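Long-range contacts in protease Do-like 1, chloroplastic (Arabidopsis thaliana, PDB 3QO6), which is a chloroplast serine protease of the HtrA type, required at high temperature, that can degrade beta-casein and may clear damaged proteins: residues G95-K100 / G228-P233; I165-Q170 / S211-T216; S251-L256 / T292-G297; G283-S288 / E316-D321. All blocks are in the same frame, centred on the assembly; numbering follows the deposited sequence.

How the contacts relate
The four contacts fall into two pairs, a division that follows the two-part build of HtrA proteases. Contacts 1 and 2 touch beside the predicted charge relay: D99 O lies 3.4 Å from I165 CG1, K100 directly precedes D101 in the chain, and the side chains of I165 and D101 are about 5 Å apart. Contacts 3 and 4 share the sheet of the PDZ domain, where I286 N probably bonds to V253 O at 2.7 Å and V294 N to T287 O at 2.8 Å. Between the pairs the nearest atoms of contacts 2 and 3 stay about 7 Å apart. Contact 1 holds the chain segment that leads from the protease domain into the PDZ domain.

Contact 1: G95-K100 / G228-P233; sequences GFDQDK and GKVTRP
D97 OD1 accepts two N-H groups: NE of R232 reaches it over 3.2 Å in an almost straight bond (177°), while the backbone N of D99 adds a weak one from within the same turn. This salt-bridge network ties the end of strand 88-97, in the chymotrypsin-like protease domain, to the linker that runs from helix 214-227 into the PDZ domain. With CG of D97 anti to its backbone N (chi1 -171°), the aspartate side chain crosses that of R232 at about a right angle. NE meets OD1 on the syn side and within the guanidinium plane, and OD2 lies 2.6 Å from R232 NH2, a salt bridge whose hydrogen bond is weak because the N-H is poorly aimed. The two flat groups are turned 48° apart, which suits the straight NE bond better than an even, two-pronged grip.

D99 contributes charge without a directed bond. Its OD2 sits well out of the guanidinium plane, a long 3.8 Å from R232 NE, and rests at 3.4 Å against R232 CD. K100 passes with its CG 3.2 Å from R232 NH2. Its NZ pairs with D305 instead, which probably eases the repulsion between two like charges 5.1 Å apart, NZ of K100 and NH2 of R232. I220 of helix 214-227 packs against D97, K100 and R232.

V230 CG1 covers one guanidinium face toward its rim, and the same methyl touches D97 OD2 at 3.8 Å. At the other end a glycine lets the backbones close in: a CB on G95 would clash with G228 O, 4.0 Å from G95 CA.

Contact 2: I165-Q170 / S211-T216; sequences IQDVIQ and SIPVDT
I212 and I165 meet through their torsions: CG1 of I212 lies anti to its carbonyl carbon (chi1 -59°), and a second bend at chi2 (-59°) swings CD1 back to the opposing segment although the CB points away from it. CD1 comes within 3.6 Å of I165 CG2, the two side chains crossing at about a right angle beside D101 of the predicted charge relay.

The frame is the second beta-barrel of the chymotrypsin-like fold, where strand 168-171 runs antiparallel to strand 209-213. I169 and S211 form a hydrogen-bonded pair, I169 N to S211 O at 2.8 Å and S211 N to I169 O at 2.9 Å. Just before it, D167 and V168 make a G1 beta bulge opposite R154.

Two residues on, P213 has no N-H to offer, and the facing chain turns its corner at D167, so no further pair follows. Instead CG and CD of its ring rest against the carbonyl oxygen of D167, at 3.1 and 3.3 Å. D167 OD2 flanks the same CG at 3.7 Å, and I169 CD1 lies 4.2 Å from P213 CB. An alanine here would keep CB but lose CG and CD, and would probably open a gap beside the D167 carbonyl.

P213 is also the N-cap residue of helix 214-227. The chemistry implies two directed backbone bonds, beyond which the proline ring offers carbon atoms to the D167 carbonyl and to I169.

Contact 3: S251-L256 / T292-G297; sequences SGVLVL and TKVSNG
Apolar packing between V253 and V294 comes first: CG2 of V253 approaches CG1 of V294 to 3.2 Å, a tight pair of methyls on side chains that cross obliquely. V294 puts CG1 anti to its backbone N (chi1 168°), and V253 CG2 lies beside its own N, the branch that meets V294. The same CG2 of V253 also rests 3.5 Å from N296 O, near the point where the chain enters helix 297-304.

Packing of the glycine backbone forms the second group, and no hydrogen bond crosses the contact. G252 lies almost against S295, their CA atoms 4.0 Å apart, and G252 CA is 3.6 Å from V294 O. A CB on G252 would fall tightly against that same oxygen.

Both segments belong to the PDZ domain, and both pair with one edge of strand 285-289: V253 bonds to I286 and V294 to T287. The contact thus sits where strand 253-257 begins and the chain after 292-293 turns into the helix. In PDZ domains of this kind that helix probably borders the peptide groove.

Close acceptors and a CA-H...O contact make up the third group. S251 O and S295 O, both acceptors, are modelled 2.7 Å apart, a doubtful closeness that cannot be a bond. S295 CA gives S251 O a CA-H...O contact at 3.6 Å. N296 is the N-cap of helix 297-304, and the backbone around it is bonded by neighbouring acids, S295 N to D299 OD2 and G297 N to D242 OD1.

Contact 4: G283-S288 / E316-D321; sequences GDIITS and EVLRGD
R319 can be followed outward along D284, beside which it lies, both side chains pointing the same way. Its CB is 3.9 Å from D284 OD1, its CG, anti to the backbone N, 3.7 Å from the same oxygen, and CD passes 4.0 Å from it. A bend at chi3 (-69°) then turns NE inward to bond D284 OD1 at 3.2 Å, and NH2 reaches D284 OD2 at 3.1 Å. The guanidinium grips side-on, one nitrogen to each oxygen, both on the syn side; the planes are nearly parallel, 12° apart, but offset, each bond tilted out of both. OD2 also accepts the backbone N of Q270, and NH2 makes a weak bond to G268 O. An alanine in place of R319 would keep CB but probably leave D284 OD1 without its N-H and the carboxylate without its paired charge.

At the far end T287 and S288 both face E316, a classic beta bulge. T287 N bonds E316 O at 3.1 Å and E316 N bonds S288 O at 2.9 Å. The hydroxyl OG1 of T287 donates to E316 OE2 over 2.6 Å, the two side chains crossing at about a right angle.

In the PDZ sheet, strand 312-318 runs antiparallel to strand 285-289, which strand 253-257 flanks on its other side. I285 and L318 lie together on one face, where R279 of the fourth subunit packs against both, while V317 and I286 occupy the other face.

Contact 1: G95-K100 / G228-P233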
loop_
_atom_site.group_PDB
_atom_site.type_symbol
_atom_site.label_atom_id
_atom_site.label_comp_id
_atom_site.label_asym_id
_atom_site.label_seq_id
_atom_site.Cartn_x
_atom_site.Cartn_y
_atom_site.Cartn_z
ATOM N N GLY B 95 -9.162 -34.427 -21.215
ATOM C CA GLY B 95 -9.013 -33.382 -22.224
ATOM C C GLY B 95 -9.638 -32.053 -21.810
ATOM O O GLY B 95 -10.247 -31.947 -20.747
ATOM N N PHE B 96 -9.523 -31.033 -22.650
ATOM C CA PHE B 96 -10.060 -29.744 -22.268
ATOM C C PHE B 96 -10.152 -28.653 -23.346
ATOM O O PHE B 96 -9.388 -28.626 -24.309
ATOM C CB PHE B 96 -9.240 -29.232 -21.092
ATOM C CG PHE B 96 -7.802 -28.955 -21.430
ATOM C CD1 PHE B 96 -7.443 -27.792 -22.121
ATOM C CD2 PHE B 96 -6.797 -29.867 -21.081
ATOM C CE1 PHE B 96 -6.088 -27.541 -22.468
ATOM C CE2 PHE B 96 -5.445 -29.625 -21.420
ATOM C CZ PHE B 96 -5.094 -28.467 -22.113
ATOM N N ASP B 97 -11.090 -27.729 -23.147
ATOM C CA ASP B 97 -11.316 -26.619 -24.067
ATOM C C ASP B 97 -11.033 -25.315 -23.341
ATOM O O ASP B 97 -11.832 -24.904 -22.518
ATOM C CB ASP B 97 -12.768 -26.614 -24.506
ATOM C CG ASP B 97 -13.024 -25.643 -25.611
ATOM O OD1 ASP B 97 -12.250 -24.672 -25.765
ATOM O OD2 ASP B 97 -14.012 -25.850 -26.330
ATOM N N GLN B 98 -9.925 -24.654 -23.649
ATOM C CA GLN B 98 -9.573 -23.409 -22.967
ATOM C C GLN B 98 -10.497 -22.244 -23.240
ATOM O O GLN B 98 -10.672 -21.368 -22.399
ATOM C CB GLN B 98 -8.171 -22.956 -23.343
ATOM C CG GLN B 98 -7.065 -23.754 -22.742
ATOM C CD GLN B 98 -5.759 -22.999 -22.833
ATOM O OE1 GLN B 98 -5.498 -22.338 -23.840
ATOM N NE2 GLN B 98 -4.928 -23.091 -21.788
ATOM N N ASP B 99 -11.077 -22.218 -24.424
ATOM C CA ASP B 99 -11.938 -21.118 -24.756
ATOM C C ASP B 99 -13.190 -21.058 -23.934
ATOM O O ASP B 99 -13.584 -19.984 -23.513
ATOM C CB ASP B 99 -12.271 -21.141 -26.240
ATOM C CG ASP B 99 -11.112 -20.680 -27.081
ATOM O OD1 ASP B 99 -10.214 -19.984 -26.537
ATOM O OD2 ASP B 99 -11.105 -21.000 -28.283
ATOM N N LYS B 100 -13.813 -22.200 -23.699
ATOM C CA LYS B 100 -15.029 -22.230 -22.914
ATOM C C LYS B 100 -14.746 -22.701 -21.494
ATOM O O LYS B 100 -15.657 -23.091 -20.770
ATOM C CB LYS B 100 -16.046 -23.148 -23.588
ATOM C CG LYS B 100 -16.239 -22.868 -25.070
ATOM C CD LYS B 100 -16.859 -21.501 -25.261
ATOM C CE LYS B 100 -17.108 -21.167 -26.721
ATOM N NZ LYS B 100 -17.604 -19.748 -26.847
ATOM N N GLY B 228 -10.623 -36.273 -27.162
ATOM C CA GLY B 228 -9.770 -35.626 -26.176
ATOM C C GLY B 228 -9.280 -34.262 -26.584
ATOM O O GLY B 228 -8.269 -33.796 -26.091
ATOM N N LYS B 229 -10.016 -33.608 -27.471
ATOM C CA LYS B 229 -9.635 -32.286 -27.952
ATOM C C LYS B 229 -10.869 -31.754 -28.638
ATOM O O LYS B 229 -11.770 -32.520 -28.963
ATOM C CB LYS B 229 -8.465 -32.412 -28.950
ATOM C CG LYS B 229 -8.454 -31.424 -30.140
ATOM C CD LYS B 229 -7.073 -31.405 -30.843
ATOM C CE LYS B 229 -6.913 -30.255 -31.889
ATOM N NZ LYS B 229 -7.386 -30.504 -33.325
ATOM N N VAL B 230 -10.930 -30.444 -28.831
ATOM C CA VAL B 230 -12.054 -29.834 -29.520
ATOM C C VAL B 230 -11.400 -29.098 -30.653
ATOM O O VAL B 230 -10.396 -28.426 -30.451
ATOM C CB VAL B 230 -12.819 -28.841 -28.628
ATOM C CG1 VAL B 230 -13.570 -27.862 -29.474
ATOM C CG2 VAL B 230 -13.823 -29.584 -27.784
ATOM N N THR B 231 -11.936 -29.224 -31.854
ATOM C CA THR B 231 -11.289 -28.541 -32.959
ATOM C C THR B 231 -12.053 -27.304 -33.355
ATOM O O THR B 231 -13.226 -27.363 -33.774
ATOM C CB THR B 231 -11.083 -29.499 -34.160
ATOM O OG1 THR B 231 -10.073 -30.453 -33.816
ATOM C CG2 THR B 231 -10.650 -28.737 -35.405
ATOM N N ARG B 232 -11.366 -26.174 -33.212
ATOM C CA ARG B 232 -11.951 -24.879 -33.499
ATOM C C ARG B 232 -11.279 -24.161 -34.656
ATOM O O ARG B 232 -10.055 -24.134 -34.788
ATOM C CB ARG B 232 -11.892 -24.021 -32.227
ATOM C CG ARG B 232 -12.598 -24.636 -30.995
ATOM C CD ARG B 232 -12.340 -23.797 -29.755
ATOM N NE ARG B 232 -13.314 -24.037 -28.697
ATOM C CZ ARG B 232 -14.632 -24.053 -28.889
ATOM N NH1 ARG B 232 -15.136 -23.851 -30.105
ATOM N NH2 ARG B 232 -15.452 -24.250 -27.865
ATOM N N PRO B 233 -12.087 -23.524 -35.497
ATOM C CA PRO B 233 -11.634 -22.779 -36.682
ATOM C C PRO B 233 -10.879 -21.480 -36.395
ATOM O O PRO B 233 -11.091 -20.856 -35.370
ATOM C CB PRO B 233 -12.939 -22.496 -37.409
ATOM C CG PRO B 233 -13.892 -22.231 -36.214
ATOM C CD PRO B 233 -13.532 -23.337 -35.252
#

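Contact 2: I165-Q170 / S211-T216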
loop_
_atom_site.group_PDB
_atom_site.type_symbol
_atom_site.label_atom_id
_atom_site.label_comp_id
_atom_site.label_asym_id
_atom_site.label_seq_id
_atom_site.Cartn_x
_atom_site.Cartn_y
_atom_site.Cartn_z
ATOM N N ILE B 165 -16.276 -15.534 -23.793
ATOM C CA ILE B 165 -17.113 -16.718 -23.751
ATOM C C ILE B 165 -18.521 -16.185 -23.952
ATOM O O ILE B 165 -18.987 -15.353 -23.176
ATOM C CB ILE B 165 -17.053 -17.434 -22.401
ATOM C CG1 ILE B 165 -15.600 -17.717 -22.015
ATOM C CG2 ILE B 165 -17.822 -18.730 -22.481
ATOM C CD1 ILE B 165 -15.428 -18.481 -20.676
ATOM N N GLN B 166 -19.188 -16.636 -25.006
ATOM C CA GLN B 166 -20.531 -16.176 -25.291
ATOM C C GLN B 166 -21.569 -16.980 -24.528
ATOM O O GLN B 166 -21.270 -17.998 -23.915
ATOM C CB GLN B 166 -20.819 -16.305 -26.787
ATOM C CG GLN B 166 -20.543 -15.069 -27.638
ATOM C CD GLN B 166 -19.067 -14.717 -27.753
ATOM O OE1 GLN B 166 -18.224 -15.571 -28.069
ATOM N NE2 GLN B 166 -18.747 -13.446 -27.519
ATOM N N ASP B 167 -22.799 -16.502 -24.576
ATOM C CA ASP B 167 -23.940 -17.172 -23.973
ATOM C C ASP B 167 -23.930 -17.517 -22.491
ATOM O O ASP B 167 -24.650 -18.433 -22.080
ATOM C CB ASP B 167 -24.235 -18.451 -24.749
ATOM C CG ASP B 167 -25.730 -18.684 -24.924
ATOM O OD1 ASP B 167 -26.330 -18.097 -25.864
ATOM O OD2 ASP B 167 -26.316 -19.439 -24.108
ATOM N N VAL B 168 -23.163 -16.785 -21.688
ATOM C CA VAL B 168 -23.069 -17.057 -20.259
ATOM C C VAL B 168 -24.290 -16.758 -19.375
ATOM O O VAL B 168 -25.052 -15.815 -19.627
ATOM C CB VAL B 168 -21.857 -16.316 -19.706
ATOM C CG1 VAL B 168 -21.753 -16.472 -18.182
ATOM C CG2 VAL B 168 -20.631 -16.851 -20.387
ATOM N N ILE B 169 -24.472 -17.569 -18.335
ATOM C CA ILE B 169 -25.580 -17.370 -17.384
ATOM C C ILE B 169 -25.131 -16.502 -16.185
ATOM O O ILE B 169 -24.015 -16.656 -15.700
ATOM C CB ILE B 169 -26.080 -18.690 -16.791
ATOM C CG1 ILE B 169 -26.674 -19.583 -17.883
ATOM C CG2 ILE B 169 -27.127 -18.395 -15.727
ATOM C CD1 ILE B 169 -26.938 -21.007 -17.413
ATOM N N GLN B 170 -26.005 -15.605 -15.720
ATOM C CA GLN B 170 -25.714 -14.717 -14.589
ATOM C C GLN B 170 -26.664 -15.041 -13.433
ATOM O O GLN B 170 -27.869 -15.170 -13.642
ATOM C CB GLN B 170 -25.916 -13.277 -15.009
ATOM C CG GLN B 170 -25.385 -12.294 -14.035
ATOM C CD GLN B 170 -25.705 -10.889 -14.448
ATOM O OE1 GLN B 170 -25.625 -10.551 -15.620
ATOM N NE2 GLN B 170 -26.068 -10.057 -13.489
ATOM N N SER B 211 -22.117 -18.702 -15.095
ATOM C CA SER B 211 -22.016 -20.136 -15.344
ATOM C C SER B 211 -21.991 -20.373 -16.853
ATOM O O SER B 211 -22.710 -19.687 -17.606
ATOM C CB SER B 211 -23.207 -20.862 -14.754
ATOM O OG SER B 211 -23.251 -20.655 -13.366
ATOM N N ILE B 212 -21.153 -21.311 -17.295
ATOM C CA ILE B 212 -21.090 -21.632 -18.719
ATOM C C ILE B 212 -22.370 -22.451 -18.875
ATOM O O ILE B 212 -22.611 -23.372 -18.078
ATOM C CB ILE B 212 -19.873 -22.542 -19.093
ATOM C CG1 ILE B 212 -18.534 -21.885 -18.726
ATOM C CG2 ILE B 212 -19.894 -22.805 -20.586
ATOM C CD1 ILE B 212 -18.315 -20.562 -19.397
ATOM N N PRO B 213 -23.211 -22.122 -19.878
ATOM C CA PRO B 213 -24.461 -22.864 -20.071
ATOM C C PRO B 213 -24.269 -24.324 -20.465
ATOM O O PRO B 213 -23.427 -24.676 -21.294
ATOM C CB PRO B 213 -25.190 -22.053 -21.128
ATOM C CG PRO B 213 -24.048 -21.482 -21.955
ATOM C CD PRO B 213 -23.010 -21.115 -20.942
ATOM N N VAL B 214 -25.070 -25.168 -19.843
ATOM C CA VAL B 214 -25.042 -26.595 -20.068
ATOM C C VAL B 214 -25.034 -27.020 -21.535
ATOM O O VAL B 214 -24.317 -27.944 -21.915
ATOM C CB VAL B 214 -26.237 -27.242 -19.356
ATOM C CG1 VAL B 214 -27.523 -26.745 -19.973
ATOM C CG2 VAL B 214 -26.116 -28.748 -19.382
ATOM N N ASP B 215 -25.825 -26.355 -22.363
ATOM C CA ASP B 215 -25.874 -26.722 -23.763
ATOM C C ASP B 215 -24.495 -26.689 -24.425
ATOM O O ASP B 215 -24.113 -27.636 -25.129
ATOM C CB ASP B 215 -26.874 -25.837 -24.521
ATOM C CG ASP B 215 -28.324 -26.150 -24.142
ATOM O OD1 ASP B 215 -28.553 -27.025 -23.257
ATOM O OD2 ASP B 215 -29.235 -25.521 -24.733
ATOM N N THR B 216 -23.721 -25.635 -24.199
ATOM C CA THR B 216 -22.432 -25.637 -24.836
ATOM C C THR B 216 -21.505 -26.625 -24.108
ATOM O O THR B 216 -20.569 -27.161 -24.696
ATOM C CB THR B 216 -21.850 -24.174 -24.980
ATOM O OG1 THR B 216 -20.716 -23.987 -24.135
ATOM C CG2 THR B 216 -22.909 -23.154 -24.679
#

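Contact 3: S251-L256 / T292-G297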
loop_
_atom_site.group_PDB
_atom_site.type_symbol
_atom_site.label_atom_id
_atom_site.label_comp_id
_atom_site.label_asym_id
_atom_site.label_seq_id
_atom_site.Cartn_x
_atom_site.Cartn_y
_atom_site.Cartn_z
ATOM N N SER B 251 -12.932 1.946 -37.630
ATOM C CA SER B 251 -14.284 1.413 -37.509
ATOM C C SER B 251 -14.345 -0.038 -37.026
ATOM O O SER B 251 -14.947 -0.317 -35.988
ATOM C CB SER B 251 -15.014 1.538 -38.850
ATOM O OG SER B 251 -15.162 2.906 -39.221
ATOM N N GLY B 252 -13.725 -0.950 -37.772
ATOM C CA GLY B 252 -13.740 -2.360 -37.399
ATOM C C GLY B 252 -12.503 -2.911 -36.697
ATOM O O GLY B 252 -12.001 -2.302 -35.754
ATOM N N VAL B 253 -12.014 -4.065 -37.154
ATOM C CA VAL B 253 -10.835 -4.705 -36.555
ATOM C C VAL B 253 -9.612 -4.560 -37.451
ATOM O O VAL B 253 -9.634 -4.966 -38.615
ATOM C CB VAL B 253 -11.053 -6.223 -36.332
ATOM C CG1 VAL B 253 -9.959 -6.781 -35.462
ATOM C CG2 VAL B 253 -12.384 -6.472 -35.713
ATOM N N LEU B 254 -8.538 -4.011 -36.899
ATOM C CA LEU B 254 -7.300 -3.808 -37.649
ATOM C C LEU B 254 -6.459 -5.080 -37.637
ATOM O O LEU B 254 -5.991 -5.482 -36.570
ATOM C CB LEU B 254 -6.497 -2.679 -36.988
ATOM C CG LEU B 254 -5.239 -2.079 -37.615
ATOM C CD1 LEU B 254 -4.628 -1.136 -36.603
ATOM C CD2 LEU B 254 -4.237 -3.132 -37.990
ATOM N N VAL B 255 -6.240 -5.726 -38.781
ATOM C CA VAL B 255 -5.399 -6.909 -38.693
ATOM C C VAL B 255 -3.957 -6.425 -38.622
ATOM O O VAL B 255 -3.518 -5.599 -39.410
ATOM C CB VAL B 255 -5.596 -7.969 -39.866
ATOM C CG1 VAL B 255 -6.978 -7.863 -40.492
ATOM C CG2 VAL B 255 -4.496 -7.878 -40.863
ATOM N N LEU B 256 -3.242 -6.901 -37.618
ATOM C CA LEU B 256 -1.868 -6.530 -37.430
ATOM C C LEU B 256 -1.013 -7.514 -38.205
ATOM O O LEU B 256 -0.025 -7.133 -38.834
ATOM C CB LEU B 256 -1.526 -6.590 -35.946
ATOM C CG LEU B 256 -2.386 -5.677 -35.056
ATOM C CD1 LEU B 256 -1.962 -5.812 -33.597
ATOM C CD2 LEU B 256 -2.241 -4.228 -35.518
ATOM N N THR B 292 -22.766 -10.601 -41.170
ATOM C CA THR B 292 -22.646 -9.840 -39.941
ATOM C C THR B 292 -21.510 -8.825 -39.966
ATOM O O THR B 292 -20.406 -9.107 -40.445
ATOM C CB THR B 292 -22.445 -10.772 -38.759
ATOM O OG1 THR B 292 -23.490 -11.754 -38.751
ATOM C CG2 THR B 292 -22.471 -9.983 -37.457
ATOM N N LYS B 293 -21.803 -7.638 -39.441
ATOM C CA LYS B 293 -20.837 -6.556 -39.384
ATOM C C LYS B 293 -19.922 -6.725 -38.188
ATOM O O LYS B 293 -20.317 -7.269 -37.157
ATOM C CB LYS B 293 -21.541 -5.206 -39.269
ATOM C CG LYS B 293 -20.568 -4.051 -39.138
ATOM C CD LYS B 293 -21.267 -2.716 -38.948
ATOM C CE LYS B 293 -20.256 -1.568 -38.977
ATOM N NZ LYS B 293 -20.897 -0.233 -38.762
ATOM N N VAL B 294 -18.704 -6.230 -38.328
ATOM C CA VAL B 294 -17.721 -6.326 -37.271
ATOM C C VAL B 294 -17.262 -4.916 -36.930
ATOM O O VAL B 294 -16.750 -4.209 -37.797
ATOM C CB VAL B 294 -16.509 -7.160 -37.748
ATOM C CG1 VAL B 294 -15.375 -7.020 -36.782
ATOM C CG2 VAL B 294 -16.901 -8.620 -37.905
ATOM N N SER B 295 -17.451 -4.495 -35.682
ATOM C CA SER B 295 -17.031 -3.155 -35.262
ATOM C C SER B 295 -15.880 -3.196 -34.268
ATOM O O SER B 295 -15.235 -2.185 -34.027
ATOM C CB SER B 295 -18.195 -2.395 -34.627
ATOM O OG SER B 295 -19.111 -1.924 -35.595
ATOM N N ASN B 296 -15.619 -4.372 -33.702
ATOM C CA ASN B 296 -14.554 -4.550 -32.711
ATOM C C ASN B 296 -14.244 -6.037 -32.521
ATOM O O ASN B 296 -14.815 -6.895 -33.205
ATOM C CB ASN B 296 -15.019 -4.008 -31.384
ATOM C CG ASN B 296 -16.284 -4.671 -30.932
ATOM O OD1 ASN B 296 -17.381 -4.141 -31.109
ATOM N ND2 ASN B 296 -16.145 -5.868 -30.379
ATOM N N GLY B 297 -13.373 -6.332 -31.559
ATOM C CA GLY B 297 -12.993 -7.710 -31.288
ATOM C C GLY B 297 -14.166 -8.622 -30.984
ATOM O O GLY B 297 -14.363 -9.630 -31.648
#

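Contact 4: G283-S288 / E316-D321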
loop_
_atom_site.group_PDB
_atom_site.type_symbol
_atom_site.label_atom_id
_atom_site.label_comp_id
_atom_site.label_asym_id
_atom_site.label_seq_id
_atom_site.Cartn_x
_atom_site.Cartn_y
_atom_site.Cartn_z
ATOM N N GLY B 283 -2.693 -2.382 -41.924
ATOM C CA GLY B 283 -3.006 -3.578 -42.673
ATOM C C GLY B 283 -4.493 -3.465 -42.935
ATOM O O GLY B 283 -5.088 -2.406 -42.688
ATOM N N ASP B 284 -5.109 -4.538 -43.417
ATOM C CA ASP B 284 -6.537 -4.491 -43.695
ATOM C C ASP B 284 -7.365 -4.261 -42.429
ATOM O O ASP B 284 -6.919 -4.530 -41.322
ATOM C CB ASP B 284 -6.994 -5.788 -44.383
ATOM C CG ASP B 284 -6.291 -6.023 -45.703
ATOM O OD1 ASP B 284 -5.804 -5.039 -46.295
ATOM O OD2 ASP B 284 -6.229 -7.189 -46.150
ATOM N N ILE B 285 -8.572 -3.748 -42.604
ATOM C CA ILE B 285 -9.455 -3.525 -41.481
ATOM C C ILE B 285 -10.732 -4.297 -41.763
ATOM O O ILE B 285 -11.401 -4.046 -42.755
ATOM C CB ILE B 285 -9.797 -2.051 -41.306
ATOM C CG1 ILE B 285 -8.535 -1.253 -41.055
ATOM C CG2 ILE B 285 -10.720 -1.883 -40.138
ATOM C CD1 ILE B 285 -8.775 0.211 -41.096
ATOM N N ILE B 286 -11.060 -5.243 -40.892
ATOM C CA ILE B 286 -12.243 -6.051 -41.083
ATOM C C ILE B 286 -13.430 -5.261 -40.582
ATOM O O ILE B 286 -13.472 -4.865 -39.417
ATOM C CB ILE B 286 -12.116 -7.378 -40.323
ATOM C CG1 ILE B 286 -10.816 -8.064 -40.735
ATOM C CG2 ILE B 286 -13.314 -8.276 -40.615
ATOM C CD1 ILE B 286 -10.475 -9.264 -39.904
ATOM N N THR B 287 -14.385 -5.033 -41.480
ATOM C CA THR B 287 -15.583 -4.266 -41.179
ATOM C C THR B 287 -16.808 -5.174 -41.175
ATOM O O THR B 287 -17.861 -4.836 -40.628
ATOM C CB THR B 287 -15.762 -3.128 -42.220
ATOM O OG1 THR B 287 -15.982 -3.685 -43.525
ATOM C CG2 THR B 287 -14.497 -2.254 -42.266
ATOM N N SER B 288 -16.656 -6.341 -41.787
ATOM C CA SER B 288 -17.738 -7.306 -41.842
ATOM C C SER B 288 -17.189 -8.675 -42.215
ATOM O O SER B 288 -16.143 -8.797 -42.863
ATOM C CB SER B 288 -18.786 -6.891 -42.875
ATOM O OG SER B 288 -18.445 -7.362 -44.172
ATOM N N GLU B 316 -15.055 -8.853 -45.500
ATOM C CA GLU B 316 -14.912 -7.545 -46.113
ATOM C C GLU B 316 -13.892 -6.715 -45.335
ATOM O O GLU B 316 -13.976 -6.603 -44.120
ATOM C CB GLU B 316 -16.283 -6.878 -46.112
ATOM C CG GLU B 316 -16.332 -5.407 -46.435
ATOM C CD GLU B 316 -17.722 -4.842 -46.151
ATOM O OE1 GLU B 316 -18.691 -5.286 -46.818
ATOM O OE2 GLU B 316 -17.847 -3.974 -45.247
ATOM N N VAL B 317 -12.920 -6.148 -46.034
ATOM C CA VAL B 317 -11.907 -5.331 -45.385
ATOM C C VAL B 317 -11.860 -3.923 -45.965
ATOM O O VAL B 317 -12.404 -3.658 -47.032
ATOM C CB VAL B 317 -10.486 -5.923 -45.553
ATOM C CG1 VAL B 317 -10.469 -7.356 -45.095
ATOM C CG2 VAL B 317 -10.025 -5.810 -47.010
ATOM N N LEU B 318 -11.214 -3.019 -45.239
ATOM C CA LEU B 318 -11.026 -1.660 -45.699
ATOM C C LEU B 318 -9.530 -1.602 -45.926
ATOM O O LEU B 318 -8.750 -1.466 -44.987
ATOM C CB LEU B 318 -11.444 -0.642 -44.638
ATOM C CG LEU B 318 -10.934 0.794 -44.831
ATOM C CD1 LEU B 318 -11.215 1.267 -46.240
ATOM C CD2 LEU B 318 -11.597 1.711 -43.833
ATOM N N ARG B 319 -9.140 -1.766 -47.180
ATOM C CA ARG B 319 -7.743 -1.727 -47.565
ATOM C C ARG B 319 -7.424 -0.265 -47.850
ATOM O O ARG B 319 -8.173 0.619 -47.434
ATOM C CB ARG B 319 -7.531 -2.603 -48.804
ATOM C CG ARG B 319 -6.081 -2.807 -49.198
ATOM C CD ARG B 319 -5.917 -4.015 -50.114
ATOM N NE ARG B 319 -6.172 -5.279 -49.421
ATOM C CZ ARG B 319 -5.926 -6.483 -49.938
ATOM N NH1 ARG B 319 -5.419 -6.594 -51.161
ATOM N NH2 ARG B 319 -6.170 -7.580 -49.230
ATOM N N GLY B 320 -6.327 -0.001 -48.549
ATOM C CA GLY B 320 -5.955 1.375 -48.843
ATOM C C GLY B 320 -7.050 2.302 -49.364
ATOM O O GLY B 320 -7.100 2.594 -50.564
ATOM N N ASP B 321 -7.928 2.764 -48.470
ATOM C CA ASP B 321 -9.016 3.696 -48.817
ATOM C C ASP B 321 -10.148 3.213 -49.731
ATOM O O ASP B 321 -10.984 4.012 -50.158
ATOM C CB ASP B 321 -8.428 4.991 -49.402
ATOM C CG ASP B 321 -7.573 5.754 -48.392
ATOM O OD1 ASP B 321 -8.139 6.339 -47.435
ATOM O OD2 ASP B 321 -6.330 5.760 -48.552
#